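Local coordinates for protein rubber oxygenase (Streptomyces sp., PDB 5O1L) that cleaves the double bonds of poly(cis-1,4-isoprene) in rubber oxidatively with O2, using a non-covalently bound heme b, to give oligo-isoprenoids with keto and aldehyde ends, at residues 100-103 and 104-107; 347-350 and 351-355; 81-84 and 85-89; 111-114 and 115-119. All coordinates share one frame; numbering follows the deposited sequence. Where two conformers were deposited one is given.

Interaction 1: 100-103 and 104-107; sequences FMEH and ARRM
The last turn of helix 95-104 holds this contact, where Phe100 meets Ala104 and Glu102 meets Arg105 as the chain leaves the helix. Ala104 N donates to Phe100 O at 2.8 Å. The Ala104 methyl sits over one face of the phenyl ring, displaced toward the rim, with CB 3.8 Å from Phe100 CZ, a CH-pi contact. The ring gets there because Phe100 CG stands anti to the backbone N (chi1 167°), which swings CE2 and CZ along the helix toward the following turn. On the exposed side Glu102 and Arg105 run alongside each other, pointing the same way. Glu102 folds back at chi2 and Arg105 bends at chi3, and Arg105 NH1 reaches Glu102 OE2 at 3.3 Å in a long salt bridge, the guanidinium and carboxylate planes 55° apart. The other terminal nitrogen, Arg105 NH2, donates to Gln87 O in the preceding loop, so the guanidinium links the helix end to that loop. His103 CE1 lies 3.5 Å from Arg106 NH1, the imidazole and guanidinium planes only 19° apart. Arg105 N still donates to Met101 O at 3.0 Å, whereas Arg106 N turns to His103 O at 3.2 Å. This change from i to i-4 bonding to i to i-3 bonding is typical of the C-terminal end of an alpha helix.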
loop_
_atom_site.group_PDB
_atom_site.type_symbol
_atom_site.label_atom_id
_atom_site.label_comp_id
_atom_site.label_asym_id
_atom_site.label_seq_id
_atom_site.Cartn_x
_atom_site.Cartn_y
_atom_site.Cartn_z
ATOM N N PHE A 100 5.184 13.043 -20.436
ATOM C CA PHE A 100 4.391 12.560 -19.276
ATOM C C PHE A 100 5.288 12.425 -18.083
ATOM O O PHE A 100 4.916 12.884 -16.959
ATOM C CB PHE A 100 3.659 11.267 -19.578
ATOM C CG PHE A 100 3.109 10.609 -18.341
ATOM C CD1 PHE A 100 1.953 11.148 -17.774
ATOM C CD2 PHE A 100 3.807 9.583 -17.674
ATOM C CE1 PHE A 100 1.495 10.624 -16.599
ATOM C CE2 PHE A 100 3.325 9.116 -16.456
ATOM C CZ PHE A 100 2.160 9.634 -15.966
ATOM N N MET A 101 6.423 11.777 -18.206
ATOM C CA MET A 101 7.276 11.467 -17.052
ATOM C C MET A 101 7.882 12.706 -16.449
ATOM O O MET A 101 8.017 12.810 -15.215
ATOM C CB MET A 101 8.396 10.449 -17.422
ATOM C CG MET A 101 7.807 9.116 -17.707
ATOM S SD MET A 101 9.048 7.872 -18.162
ATOM C CE MET A 101 9.681 7.603 -16.502
ATOM N N GLU A 102 8.225 13.668 -17.294
ATOM C CA GLU A 102 8.818 14.913 -16.801
ATOM C C GLU A 102 7.792 15.673 -15.926
ATOM O O GLU A 102 8.174 16.297 -14.949
ATOM C CB GLU A 102 9.353 15.773 -17.986
ATOM C CG GLU A 102 10.850 15.498 -18.252
ATOM C CD GLU A 102 11.739 15.785 -16.982
ATOM O OE1 GLU A 102 11.616 16.932 -16.458
ATOM O OE2 GLU A 102 12.536 14.905 -16.420
ATOM N N HIS A 103 6.526 15.612 -16.312
ATOM C CA HIS A 103 5.469 16.216 -15.528
ATOM C C HIS A 103 5.155 15.403 -14.265
ATOM O O HIS A 103 5.032 15.969 -13.160
ATOM C CB HIS A 103 4.237 16.312 -16.427
ATOM C CG HIS A 103 3.090 17.039 -15.802
ATOM N ND1 HIS A 103 3.184 18.360 -15.415
ATOM C CD2 HIS A 103 1.826 16.643 -15.511
ATOM C CE1 HIS A 103 2.029 18.755 -14.911
ATOM N NE2 HIS A 103 1.188 17.732 -14.958
ATOM N N ALA A 104 5.095 14.076 -14.433
ATOM C CA ALA A 104 4.718 13.210 -13.325
ATOM C C ALA A 104 5.736 13.159 -12.222
ATOM O O ALA A 104 5.359 12.868 -11.053
ATOM C CB ALA A 104 4.457 11.833 -13.856
ATOM N N ARG A 105 6.997 13.475 -12.484
ATOM C CA ARG A 105 7.997 13.416 -11.467
ATOM C C ARG A 105 8.045 14.660 -10.545
ATOM O O ARG A 105 8.763 14.683 -9.581
ATOM C CB ARG A 105 9.361 13.097 -12.099
ATOM C CG ARG A 105 9.902 14.352 -12.779
ATOM C CD ARG A 105 11.243 14.156 -13.476
ATOM N NE ARG A 105 12.244 13.688 -12.533
ATOM C CZ ARG A 105 13.435 13.201 -12.801
ATOM N NH1 ARG A 105 13.844 13.075 -14.062
ATOM N NH2 ARG A 105 14.166 12.784 -11.807
ATOM N N ARG A 106 7.226 15.661 -10.862
ATOM C CA ARG A 106 7.232 16.882 -10.062
ATOM C C ARG A 106 6.494 16.659 -8.736
ATOM O O ARG A 106 5.378 16.171 -8.735
ATOM C CB ARG A 106 6.538 17.970 -10.849
ATOM C CG ARG A 106 7.349 18.402 -12.064
ATOM C CD ARG A 106 6.563 19.322 -12.957
ATOM N NE ARG A 106 6.180 20.516 -12.230
ATOM C CZ ARG A 106 4.940 20.856 -11.888
ATOM N NH1 ARG A 106 3.867 20.120 -12.241
ATOM N NH2 ARG A 106 4.783 21.977 -11.187
ATOM N N MET A 107 7.135 17.074 -7.677
ATOM C CA MET A 107 6.495 17.075 -6.354
ATOM C C MET A 107 5.412 18.107 -6.299
ATOM O O MET A 107 5.558 19.173 -6.926
ATOM C CB MET A 107 7.526 17.356 -5.306
ATOM C CG MET A 107 8.540 16.252 -5.177
ATOM S SD MET A 107 7.933 14.768 -4.365
ATOM C CE MET A 107 8.041 15.326 -2.642
#

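Interaction 2: 347-350 and 351-355; sequences LERL and IATAW
Thr353 and Arg349 meet through a doubly used carbonyl: Arg349 O accepts from Thr353 N at 3.1 Å and from the Thr353 hydroxyl, OG1, at 3.2 Å. The two donors come from opposite faces of the carbonyl plane. Thr353 OG1 can fold back this way because chi1 of 68° sets it between its own N and carbonyl carbon, while the methyl CG2 is left alongside Arg349, 4.4 Å from its CG. Two residues earlier, Ile351 N donates to Leu347 O at 2.9 Å, and the CG1 branch of Ile351 runs back over the same oxygen, with CG1 at 3.2 Å from Leu347 O and CD1 beside it. That branch is directed back along the helix by chi1 of -65°, beside the backbone N. Ala352 N to Glu348 O and Ala354 N to Leu350 O continue the i to i-4 ladder, the latter more bent at 133°. An alanine in place of Ile351 is likely to open a gap beside Leu347 O and against Ala325, Tyr329 and Leu378, which its branches now touch. Farther out, the Glu348 carboxylate is tied to Gln344 N and to Arg328 by a salt bridge. Helix 345-362 thus packs on two others: Leu347, Ile351 and Ala352 face helix 320-331, while Leu350, Ile351 and Ala354 pack on helix 373-393, and the Trp355 ring makes edge-to-face contacts with Trp245 and Phe326.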
loop_
_atom_site.group_PDB
_atom_site.type_symbol
_atom_site.label_atom_id
_atom_site.label_comp_id
_atom_site.label_asym_id
_atom_site.label_seq_id
_atom_site.Cartn_x
_atom_site.Cartn_y
_atom_site.Cartn_z
ATOM N N LEU A 347 -2.923 -18.758 21.459
ATOM C CA LEU A 347 -1.969 -17.769 21.113
ATOM C C LEU A 347 -2.607 -16.419 20.959
ATOM O O LEU A 347 -1.993 -15.438 21.355
ATOM C CB LEU A 347 -1.304 -18.122 19.784
ATOM C CG LEU A 347 -0.232 -19.222 19.845
ATOM C CD1 LEU A 347 0.073 -19.716 18.415
ATOM C CD2 LEU A 347 1.071 -18.697 20.490
ATOM N N GLU A 348 -3.802 -16.326 20.446
ATOM C CA GLU A 348 -4.437 -14.999 20.331
ATOM C C GLU A 348 -4.681 -14.341 21.692
ATOM O O GLU A 348 -4.505 -13.128 21.848
ATOM C CB GLU A 348 -5.740 -15.108 19.596
ATOM C CG GLU A 348 -5.639 -15.355 18.085
ATOM C CD GLU A 348 -7.005 -15.678 17.425
ATOM O OE1 GLU A 348 -7.320 -16.835 16.982
ATOM O OE2 GLU A 348 -7.851 -14.729 17.255
ATOM N N ARG A 349 -5.030 -15.112 22.696
ATOM C CA ARG A 349 -5.225 -14.567 24.036
ATOM C C ARG A 349 -3.869 -14.208 24.676
ATOM O O ARG A 349 -3.806 -13.158 25.334
ATOM C CB ARG A 349 -5.951 -15.594 24.910
ATOM C CG ARG A 349 -6.239 -15.041 26.303
ATOM C CD ARG A 349 -7.217 -15.972 27.035
ATOM N NE ARG A 349 -8.532 -15.942 26.373
ATOM C CZ ARG A 349 -9.680 -16.429 26.879
ATOM N NH1 ARG A 349 -10.812 -16.322 26.190
ATOM N NH2 ARG A 349 -9.712 -17.017 28.064
ATOM N N LEU A 350 -2.821 -14.976 24.485
ATOM C CA LEU A 350 -1.512 -14.644 24.969
ATOM C C LEU A 350 -1.082 -13.299 24.336
ATOM O O LEU A 350 -0.505 -12.438 25.018
ATOM C CB LEU A 350 -0.445 -15.708 24.648
ATOM C CG LEU A 350 -0.585 -17.069 25.356
ATOM C CD1 LEU A 350 0.493 -17.963 24.801
ATOM C CD2 LEU A 350 -0.469 -16.913 26.876
ATOM N N ILE A 351 -1.270 -13.182 23.039
ATOM C CA ILE A 351 -0.873 -11.962 22.314
ATOM C C ILE A 351 -1.673 -10.793 22.748
ATOM O O ILE A 351 -1.098 -9.719 23.039
ATOM C CB ILE A 351 -0.968 -12.154 20.777
ATOM C CG1 ILE A 351 0.026 -13.173 20.317
ATOM C CG2 ILE A 351 -0.760 -10.823 20.044
ATOM C CD1 ILE A 351 -0.182 -13.667 18.940
ATOM N N ALA A 352 -2.996 -10.922 22.891
ATOM C CA ALA A 352 -3.752 -9.762 23.314
ATOM C C ALA A 352 -3.395 -9.293 24.701
ATOM O O ALA A 352 -3.460 -8.056 24.983
ATOM C CB ALA A 352 -5.252 -10.136 23.252
ATOM N N THR A 353 -3.076 -10.181 25.620
ATOM C CA THR A 353 -2.703 -9.821 26.969
ATOM C C THR A 353 -1.300 -9.271 27.073
ATOM O O THR A 353 -1.034 -8.443 27.965
ATOM C CB THR A 353 -3.012 -10.874 28.051
ATOM O OG1 THR A 353 -2.220 -12.002 27.908
ATOM C CG2 THR A 353 -4.407 -11.308 27.867
ATOM N N ALA A 354 -0.369 -9.718 26.226
ATOM C CA ALA A 354 1.027 -9.369 26.462
ATOM C C ALA A 354 1.661 -8.531 25.374
ATOM O O ALA A 354 2.674 -7.867 25.646
ATOM C CB ALA A 354 1.862 -10.623 26.649
ATOM N N TRP A 355 1.130 -8.499 24.165
ATOM C CA TRP A 355 1.768 -7.685 23.137
ATOM C C TRP A 355 1.811 -6.210 23.545
ATOM O O TRP A 355 2.856 -5.590 23.351
ATOM C CB TRP A 355 1.070 -7.828 21.770
ATOM C CG TRP A 355 1.669 -7.012 20.633
ATOM C CD1 TRP A 355 1.125 -5.913 19.973
ATOM C CD2 TRP A 355 2.910 -7.294 19.984
ATOM N NE1 TRP A 355 1.995 -5.522 19.028
ATOM C CE2 TRP A 355 3.074 -6.358 18.965
ATOM C CE3 TRP A 355 3.860 -8.279 20.141
ATOM C CZ2 TRP A 355 4.199 -6.351 18.132
ATOM C CZ3 TRP A 355 5.025 -8.271 19.286
ATOM C CH2 TRP A 355 5.169 -7.288 18.342
#

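Interaction 3: 81-84 and 85-89; sequences QWTR and NDQAL
Gln87 points its extended side chain back across the loop at the backbone of residues 81-84, its amide using both ends. NE2 donates to Gln81 O at 2.7 Å, with that oxygen close to the amide plane. OE1 accepts twice, from Thr83 N at 2.9 Å, nearly straight (174°), and from Arg84 N at 3.2 Å in the plane of the Gln87 side-chain carbonyl. With CG anti to the backbone N (chi1 -170°), the chain reaches inward past Trp82 CD1. A type I beta turn from Arg84 to Gln87, closed by Gln87 N to Arg84 O, brings the two arms together in this loop between helices 72-79 and 95-104. The indole of Trp82 is held at its edge, NE1 donating to Gln87 O at 3.2 Å, and on one face, where Leu89 CD2 sits over the centre of the six-membered ring, 3.7 Å from CE2. Were Gln87 a leucine, Gln81 O and the N-H groups of Thr83 and Arg84 would probably lose these partners and the loop be freer to spread. In one of its two conformers Arg84 NH2 makes a 2.8 Å salt bridge with Asp86 OD2, while Asn85 reaches Leu182 O, Ala180 O and Ile188 N.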
loop_
_atom_site.group_PDB
_atom_site.type_symbol
_atom_site.label_atom_id
_atom_site.label_comp_id
_atom_site.label_asym_id
_atom_site.label_seq_id
_atom_site.Cartn_x
_atom_site.Cartn_y
_atom_site.Cartn_z
ATOM N N GLN A 81 17.299 1.891 -16.273
ATOM C CA GLN A 81 18.394 2.778 -15.957
ATOM C C GLN A 81 18.012 3.981 -15.084
ATOM O O GLN A 81 18.879 4.662 -14.626
ATOM C CB GLN A 81 19.015 3.341 -17.260
ATOM C CG GLN A 81 19.538 2.266 -18.218
ATOM C CD GLN A 81 20.077 2.904 -19.506
ATOM O OE1 GLN A 81 19.306 3.337 -20.379
ATOM N NE2 GLN A 81 21.393 2.926 -19.664
ATOM N N TRP A 82 16.738 4.219 -14.883
ATOM C CA TRP A 82 16.241 5.370 -14.124
ATOM C C TRP A 82 15.901 4.904 -12.710
ATOM O O TRP A 82 14.950 4.214 -12.546
ATOM C CB TRP A 82 15.018 5.969 -14.850
ATOM C CG TRP A 82 14.580 7.280 -14.218
ATOM C CD1 TRP A 82 15.387 8.338 -13.935
ATOM C CD2 TRP A 82 13.254 7.640 -13.779
ATOM N NE1 TRP A 82 14.660 9.355 -13.353
ATOM C CE2 TRP A 82 13.347 8.948 -13.237
ATOM C CE3 TRP A 82 12.027 7.037 -13.854
ATOM C CZ2 TRP A 82 12.247 9.617 -12.744
ATOM C CZ3 TRP A 82 10.934 7.699 -13.326
ATOM C CH2 TRP A 82 11.046 8.979 -12.788
ATOM N N THR A 83 16.767 5.171 -11.762
ATOM C CA THR A 83 16.697 4.539 -10.440
ATOM C C THR A 83 16.712 5.513 -9.284
ATOM O O THR A 83 16.355 5.083 -8.214
ATOM C CB THR A 83 17.811 3.534 -10.221
ATOM O OG1 THR A 83 19.058 4.234 -10.175
ATOM C CG2 THR A 83 17.830 2.515 -11.331
ATOM N N ARG A 84 17.025 6.765 -9.473
ATOM C CA ARG A 84 17.147 7.673 -8.340
ATOM C C ARG A 84 16.401 8.963 -8.619
ATOM O O ARG A 84 16.231 9.419 -9.755
ATOM C CB ARG A 84 18.621 8.104 -8.107
ATOM C CG ARG A 84 19.672 7.184 -7.547
ATOM C CD ARG A 84 21.005 7.985 -7.505
ATOM N NE ARG A 84 20.919 9.256 -6.763
ATOM C CZ ARG A 84 21.971 9.862 -6.218
ATOM N NH1 ARG A 84 23.195 9.395 -6.471
ATOM N NH2 ARG A 84 21.807 11.006 -5.567
ATOM N N ASN A 85 15.876 9.569 -7.546
ATOM C CA ASN A 85 15.029 10.718 -7.635
ATOM C C ASN A 85 15.645 11.931 -8.361
ATOM O O ASN A 85 14.936 12.644 -8.988
ATOM C CB ASN A 85 14.625 11.175 -6.199
ATOM C CG ASN A 85 13.643 10.246 -5.519
ATOM O OD1 ASN A 85 12.958 9.434 -6.109
ATOM N ND2 ASN A 85 13.549 10.438 -4.199
ATOM N N ASP A 86 16.951 12.100 -8.211
ATOM C CA ASP A 86 17.588 13.289 -8.814
ATOM C C ASP A 86 18.129 12.982 -10.210
ATOM O O ASP A 86 18.753 13.857 -10.777
ATOM C CB ASP A 86 18.711 13.783 -7.912
ATOM C CG ASP A 86 19.868 12.804 -7.796
ATOM O OD1 ASP A 86 19.798 11.654 -8.324
ATOM O OD2 ASP A 86 20.890 13.144 -7.094
ATOM N N GLN A 87 17.872 11.791 -10.761
ATOM C CA GLN A 87 18.493 11.441 -12.041
ATOM C C GLN A 87 17.719 11.977 -13.207
ATOM O O GLN A 87 16.497 11.923 -13.275
ATOM C CB GLN A 87 18.532 9.958 -12.122
ATOM C CG GLN A 87 19.331 9.348 -13.240
ATOM C CD GLN A 87 19.189 7.843 -13.207
ATOM O OE1 GLN A 87 18.786 7.182 -12.152
ATOM N NE2 GLN A 87 19.508 7.252 -14.396
ATOM N N ALA A 88 18.429 12.386 -14.277
ATOM C CA ALA A 88 17.772 12.756 -15.511
ATOM C C ALA A 88 17.122 11.517 -16.161
ATOM O O ALA A 88 17.596 10.406 -15.981
ATOM C CB ALA A 88 18.798 13.344 -16.468
ATOM N N LEU A 89 16.038 11.720 -16.890
ATOM C CA LEU A 89 15.408 10.610 -17.587
ATOM C C LEU A 89 16.393 10.098 -18.624
ATOM O O LEU A 89 17.143 10.860 -19.203
ATOM C CB LEU A 89 14.160 11.017 -18.291
ATOM C CG LEU A 89 12.992 11.386 -17.409
ATOM C CD1 LEU A 89 11.863 11.937 -18.282
ATOM C CD2 LEU A 89 12.493 10.166 -16.622
#

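Interaction 4: 111-114 and 115-119; sequences ADKA and ALDRG. With EDO (1,2-ethanediol), chain G.
A molecule of 1,2-ethanediol, probably from the crystallisation liquor, joins the cap of a helix here, where Asp112 at the N-cap position meets Ala115. Its O1 accepts from Ala114 N at 3.0 Å and gives a weak bond to Asp112 OD1, while O2 donates to Asp112 OD2 at 3.1 Å. The diol therefore takes up one N-H of the first turn and spans the carboxylate. Asp112 itself supplies the capping bond: OD1 accepts from Ala115 N at 3.0 Å, met on its anti side and 25° out of the carboxylate plane. With chi1 at -176°, Asp112 CG lies anti to the backbone N and beside the carbonyl carbon, which carries the carboxylate over the opening turn. The negative charge there is likely to interact favourably with the positive end of the helix dipole. Asp112 O then starts the i to i-4 ladder, taking Leu116 N at 2.9 Å. Next to the cap, Lys113 bends at chi4 to bring NZ one turn on, to Asp117 OD2 at 2.8 Å, on the syn lone pair of that oxygen, a salt bridge along the exposed side of the helix. Asp117 N and Arg118 N continue the ladder to Lys113 O and Ala114 O. Leu116 also touches Met107 in the preceding loop, and Lys113 and Asp117 both border Leu182. Ala115 and Leu116 lean on His259 of helix 251-267, whose NE2 also accepts from Asp112 N, and Arg118 is bound to Asp253 of that helix by a salt bridge.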
loop_
_atom_site.group_PDB
_atom_site.type_symbol
_atom_site.label_atom_id
_atom_site.label_comp_id
_atom_site.label_asym_id
_atom_site.label_seq_id
_atom_site.Cartn_x
_atom_site.Cartn_y
_atom_site.Cartn_z
ATOM N N ALA A 111 4.061 19.915 -0.856
ATOM C CA ALA A 111 4.975 18.998 -0.143
ATOM C C ALA A 111 5.889 19.744 0.765
ATOM O O ALA A 111 6.454 20.824 0.389
ATOM C CB ALA A 111 5.778 18.222 -1.129
ATOM N N ASP A 112 6.059 19.261 1.988
ATOM C CA ASP A 112 6.898 19.883 2.983
ATOM C C ASP A 112 8.065 18.944 3.295
ATOM O O ASP A 112 7.875 17.884 3.888
ATOM C CB ASP A 112 6.052 20.142 4.177
ATOM C CG ASP A 112 6.763 20.875 5.275
ATOM O OD1 ASP A 112 7.742 20.383 5.859
ATOM O OD2 ASP A 112 6.325 22.023 5.590
ATOM N N LYS A 113 9.257 19.339 2.895
ATOM C CA LYS A 113 10.441 18.483 2.993
ATOM C C LYS A 113 10.684 18.107 4.429
ATOM O O LYS A 113 11.015 16.899 4.699
ATOM C CB LYS A 113 11.680 19.236 2.473
ATOM C CG LYS A 113 13.040 18.542 2.763
ATOM C CD LYS A 113 14.320 19.330 2.396
ATOM C CE LYS A 113 15.552 18.399 2.340
ATOM N NZ LYS A 113 15.602 17.369 3.413
ATOM N N ALA A 114 10.576 19.040 5.382
ATOM C CA ALA A 114 10.844 18.741 6.776
ATOM C C ALA A 114 9.880 17.659 7.297
ATOM O O ALA A 114 10.279 16.747 8.034
ATOM C CB ALA A 114 10.784 19.942 7.625
ATOM N N ALA A 115 8.616 17.768 6.913
ATOM C CA ALA A 115 7.653 16.795 7.376
ATOM C C ALA A 115 7.892 15.453 6.745
ATOM O O ALA A 115 7.715 14.414 7.368
ATOM C CB ALA A 115 6.237 17.241 7.074
ATOM N N LEU A 116 8.210 15.451 5.469
ATOM C CA LEU A 116 8.545 14.201 4.827
ATOM C C LEU A 116 9.714 13.501 5.530
ATOM O O LEU A 116 9.693 12.305 5.701
ATOM C CB LEU A 116 8.801 14.381 3.339
ATOM C CG LEU A 116 7.603 14.767 2.493
ATOM C CD1 LEU A 116 8.117 15.136 1.084
ATOM C CD2 LEU A 116 6.515 13.781 2.502
ATOM N N ASP A 117 10.719 14.266 5.869
ATOM C CA ASP A 117 11.894 13.713 6.594
ATOM C C ASP A 117 11.459 13.179 7.938
ATOM O O ASP A 117 11.915 12.074 8.385
ATOM C CB ASP A 117 12.940 14.791 6.804
ATOM C CG ASP A 117 13.682 15.226 5.565
ATOM O OD1 ASP A 117 13.581 14.627 4.470
ATOM O OD2 ASP A 117 14.462 16.236 5.705
ATOM N N ARG A 118 10.596 13.912 8.657
ATOM C CA ARG A 118 10.142 13.469 9.951
ATOM C C ARG A 118 9.341 12.191 9.869
ATOM O O ARG A 118 9.448 11.312 10.706
ATOM C CB ARG A 118 9.372 14.587 10.647
ATOM C CG ARG A 118 8.907 14.195 11.997
ATOM C CD ARG A 118 8.212 15.356 12.750
ATOM N NE ARG A 118 8.171 14.967 14.112
ATOM C CZ ARG A 118 8.340 15.753 15.167
ATOM N NH1 ARG A 118 8.487 17.061 15.012
ATOM N NH2 ARG A 118 8.277 15.216 16.374
ATOM N N GLY A 119 8.487 12.103 8.850
ATOM C CA GLY A 119 7.720 10.893 8.664
ATOM C C GLY A 119 8.522 9.686 8.326
ATOM O O GLY A 119 8.204 8.581 8.780
HETATM C C1 EDO G . 9.564 22.979 4.992
HETATM O O1 EDO G . 10.415 21.891 4.596
HETATM C C2 EDO G . 9.459 23.064 6.516
HETATM O O2 EDO G . 8.371 23.904 6.895
#

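In the fold
From the N terminus, the chain first meets interaction 3, which folds back the loop between helices 72-79 and 95-104. Interaction 1 follows at the end of helix 95-104, interaction 4 at the start of helix 113-125, and interaction 2 much later within helix 345-362. All four are local and in series: none nests within or crosses another. Interactions 1 and 3 touch directly, with Met101 packing on Trp82, so loop and helix end are joined. Segment 104-107 also touches interaction 4. Interaction 2 stands apart, its nearest atoms about 18 Å from interaction 4 and about 30 Å from interaction 1, which lies on the opposite side of the chain's centre.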